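Local coordinates for protein NEDD8-conjugating enzyme UBC12 (Saccharomyces cerevisiae, PDB 3O2U) that accepts the ubiquitin-like protein Rub1 from its E1 complex and catalyses its covalent attachment to other proteins, chiefly the cullin Cdc53, at residues K104-N109 with P150-A155. Sequence-based numbering, arbitrary orientation.
Sequences KIFHPN and PLNKDA
The HPN motif of the E2 fold, here His-107, Pro-108 and Asn-109, meets the N-terminal turn of helix 153-160 through Ala-155 and the Asn-152 that caps it. Pro-108 O takes two backbone bonds from the turn leading into the helix. Leu-151 N lies 2.7 Å from Pro-108 O, nearly along the C=O axis, though the N-H...O angle is only 134°. Asn-152 N, 3.2 Å from Pro-108 O, is straighter but stands above the carbonyl plane.

Asn-152 is the N-cap: its OD1 accepts from Ala-155 N in a nearly straight bond of 3.0 Å. CG lies anti to the backbone N (chi1 179°), which sets the amide beside the 104-109 loop; chi2 then leaves OD1 for the helix N-H, while ND2 donates to a water within hydrogen-bonding distance of Ile-105 O. Asn-152 CB lies against His-107 O.

In the first turn of the helix, Ala-155 CB sits over the centre of the Phe-106 ring, 3.7 Å from the centroid, a CH-pi contact only 9° off the ring normal. That methyl also touches the backbone N of Pro-108 at 3.4 Å, while the ring's CE1 passes Asp-154 CB. An alanine in place of Phe-106 would probably leave the Ala-155 methyl without its aromatic cover and open a gap at the helix start.

Within the motif, His-107 NE2 donates to Asn-109 OD1 (3.1 Å), while Asn-109 ND2 bonds to the carbonyl of Asn-146. Leu-151 rests CD1 on Asn-109 O, and its side chain lies about 4 Å from that of Cys-117, the predicted thioester-forming residue. Farther out, Phe-106 packs on Phe-166 and Ala-169 of helix 163-174, and His-107 meets Phe-142 of helix 131-143 edge-to-face, placing the loop that follows strand 98-101 among three helices.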
ATOM      1  N   LYS A 104       1.556  -6.387  12.433  1.00 19.40           N
ATOM      2  CA  LYS A 104       2.101  -5.567  13.502  1.00 24.28           C
ATOM      3  C   LYS A 104       3.615  -5.670  13.433  1.00 25.97           C
ATOM      4  O   LYS A 104       4.204  -6.725  13.742  1.00 22.94           O
ATOM      5  CB  LYS A 104       1.611  -6.062  14.864  1.00 23.72           C
ATOM      6  CG  LYS A 104       0.094  -6.165  14.976  1.00 26.09           C
ATOM      7  CD  LYS A 104      -0.326  -6.305  16.437  1.00 31.22           C
ATOM      8  CE  LYS A 104      -1.784  -6.743  16.561  1.00 41.01           C
ATOM      9  NZ  LYS A 104      -2.012  -7.545  17.815  1.00 42.01           N
ATOM     10  N   ILE A 105       4.258  -4.593  13.004  1.00 22.98           N
ATOM     11  CA  ILE A 105       5.716  -4.620  12.899  1.00 23.72           C
ATOM     12  C   ILE A 105       6.373  -3.428  13.599  1.00 25.66           C
ATOM     13  O   ILE A 105       5.774  -2.361  13.747  1.00 22.38           O
ATOM     14  CB  ILE A 105       6.208  -4.752  11.434  1.00 28.38           C
ATOM     15  CG1 ILE A 105       5.954  -3.476  10.654  1.00 26.87           C
ATOM     16  CG2 ILE A 105       5.541  -5.949  10.714  1.00 26.23           C
ATOM     17  CD1 ILE A 105       6.961  -3.284   9.548  1.00 28.58           C
ATOM     18  N   PHE A 106       7.614  -3.627  14.025  1.00 23.37           N
ATOM     19  CA  PHE A 106       8.357  -2.597  14.741  1.00 25.52           C
ATOM     20  C   PHE A 106       9.111  -1.740  13.729  1.00 24.09           C
ATOM     21  O   PHE A 106      10.199  -2.096  13.303  1.00 21.44           O
ATOM     22  CB  PHE A 106       9.347  -3.260  15.690  1.00 24.57           C
ATOM     23  CG  PHE A 106       9.913  -2.336  16.720  1.00 22.91           C
ATOM     24  CD1 PHE A 106       9.091  -1.769  17.685  1.00 24.20           C
ATOM     25  CD2 PHE A 106      11.272  -2.060  16.746  1.00 25.30           C
ATOM     26  CE1 PHE A 106       9.611  -0.931  18.647  1.00 26.17           C
ATOM     27  CE2 PHE A 106      11.798  -1.216  17.709  1.00 23.04           C
ATOM     28  CZ  PHE A 106      10.971  -0.652  18.655  1.00 24.55           C
ATOM     29  N   HIS A 107       8.508  -0.631  13.323  1.00 20.11           N
ATOM     30  CA  HIS A 107       9.111   0.229  12.313  1.00 22.04           C
ATOM     31  C   HIS A 107       8.686   1.673  12.576  1.00 21.76           C
ATOM     32  O   HIS A 107       7.516   1.940  12.845  1.00 22.29           O
ATOM     33  CB  HIS A 107       8.665  -0.213  10.917  1.00 22.02           C
ATOM     34  CG  HIS A 107       9.341   0.528   9.809  1.00 19.60           C
ATOM     35  ND1 HIS A 107      10.292  -0.051   9.002  1.00 22.64           N
ATOM     36  CD2 HIS A 107       9.217   1.808   9.392  1.00 18.40           C
ATOM     37  CE1 HIS A 107      10.715   0.836   8.116  1.00 17.94           C
ATOM     38  NE2 HIS A 107      10.086   1.974   8.342  1.00 19.91           N
ATOM     39  N   PRO A 108       9.637   2.611  12.516  1.00 23.81           N
ATOM     40  CA  PRO A 108       9.319   4.001  12.868  1.00 27.80           C
ATOM     41  C   PRO A 108       8.194   4.579  12.007  1.00 29.75           C
ATOM     42  O   PRO A 108       7.439   5.425  12.487  1.00 30.34           O
ATOM     43  CB  PRO A 108      10.626   4.753  12.594  1.00 25.85           C
ATOM     44  CG  PRO A 108      11.484   3.820  11.817  1.00 27.71           C
ATOM     45  CD  PRO A 108      11.044   2.432  12.128  1.00 24.52           C
ATOM     46  N   ASN A 109       8.055   4.099  10.773  1.00 23.81           N
ATOM     47  CA  ASN A 109       7.142   4.742   9.831  1.00 28.34           C
ATOM     48  C   ASN A 109       5.780   4.037   9.666  1.00 28.84           C
ATOM     49  O   ASN A 109       4.958   4.436   8.839  1.00 29.01           O
ATOM     50  CB  ASN A 109       7.856   4.969   8.491  1.00 26.82           C
ATOM     51  CG  ASN A 109       9.244   5.596   8.669  1.00 31.48           C
ATOM     52  OD1 ASN A 109      10.253   5.077   8.172  1.00 34.72           O
ATOM     53  ND2 ASN A 109       9.299   6.717   9.379  1.00 30.96           N
ATOM     54  N   PRO A 150       7.866   9.591  12.704  1.00 45.13           N
ATOM     55  CA  PRO A 150       7.687   8.559  13.727  1.00 39.37           C
ATOM     56  C   PRO A 150       6.221   8.269  14.025  1.00 38.99           C
ATOM     57  O   PRO A 150       5.625   8.955  14.854  1.00 38.83           O
ATOM     58  CB  PRO A 150       8.356   9.174  14.971  1.00 44.31           C
ATOM     59  CG  PRO A 150       8.945  10.503  14.530  1.00 46.06           C
ATOM     60  CD  PRO A 150       8.188  10.896  13.299  1.00 50.60           C
ATOM     61  N   LEU A 151       5.647   7.273  13.359  1.00 29.13           N
ATOM     62  CA  LEU A 151       4.312   6.813  13.714  1.00 31.80           C
ATOM     63  C   LEU A 151       4.430   5.900  14.926  1.00 31.35           C
ATOM     64  O   LEU A 151       3.493   5.744  15.710  1.00 35.55           O
ATOM     65  CB  LEU A 151       3.665   6.051  12.556  1.00 30.25           C
ATOM     66  CG  LEU A 151       3.238   6.855  11.327  1.00 35.98           C
ATOM     67  CD1 LEU A 151       2.271   6.036  10.478  1.00 28.70           C
ATOM     68  CD2 LEU A 151       2.591   8.158  11.742  1.00 34.04           C
ATOM     69  N   ASN A 152       5.597   5.286  15.053  1.00 28.95           N
ATOM     70  CA  ASN A 152       5.884   4.386  16.157  1.00 32.52           C
ATOM     71  C   ASN A 152       7.078   4.943  16.903  1.00 32.87           C
ATOM     72  O   ASN A 152       8.218   4.807  16.457  1.00 34.19           O
ATOM     73  CB  ASN A 152       6.192   2.987  15.638  1.00 28.39           C
ATOM     74  CG  ASN A 152       6.518   2.007  16.756  1.00 30.66           C
ATOM     75  OD1 ASN A 152       7.120   2.371  17.772  1.00 33.41           O
ATOM     76  ND2 ASN A 152       6.123   0.763  16.572  1.00 28.83           N
ATOM     77  N   LYS A 153       6.805   5.590  18.030  1.00 33.95           N
ATOM     78  CA  LYS A 153       7.836   6.332  18.744  1.00 39.20           C
ATOM     79  C   LYS A 153       8.899   5.426  19.338  1.00 34.59           C
ATOM     80  O   LYS A 153      10.063   5.800  19.392  1.00 39.50           O
ATOM     81  CB  LYS A 153       7.210   7.213  19.829  1.00 43.54           C
ATOM     82  CG  LYS A 153       6.444   8.405  19.277  1.00 42.85           C
ATOM     83  CD  LYS A 153       5.505   8.995  20.326  1.00 50.87           C
ATOM     84  CE  LYS A 153       6.239   9.302  21.628  1.00 48.66           C
ATOM     85  NZ  LYS A 153       5.315   9.785  22.695  1.00 55.37           N
ATOM     86  N   ASP A 154       8.511   4.235  19.781  1.00 37.49           N
ATOM     87  CA  ASP A 154       9.485   3.296  20.339  1.00 34.71           C
ATOM     88  C   ASP A 154      10.543   2.897  19.313  1.00 35.76           C
ATOM     89  O   ASP A 154      11.736   2.851  19.624  1.00 35.72           O
ATOM     90  CB  ASP A 154       8.789   2.044  20.870  1.00 35.14           C
ATOM     91  CG  ASP A 154       7.903   2.330  22.065  1.00 44.88           C
ATOM     92  OD1 ASP A 154       8.100   3.380  22.713  1.00 42.53           O
ATOM     93  OD2 ASP A 154       7.010   1.499  22.354  1.00 45.20           O
ATOM     94  N   ALA A 155      10.104   2.588  18.092  1.00 32.96           N
ATOM     95  CA  ALA A 155      11.037   2.258  17.018  1.00 29.68           C
ATOM     96  C   ALA A 155      11.897   3.458  16.645  1.00 28.52           C
ATOM     97  O   ALA A 155      13.093   3.316  16.445  1.00 29.75           O
ATOM     98  CB  ALA A 155      10.303   1.719  15.780  1.00 29.67           C
TER
HETATM   99  O   HOH W   1       4.441  -0.106  14.483  1.00 33.72           O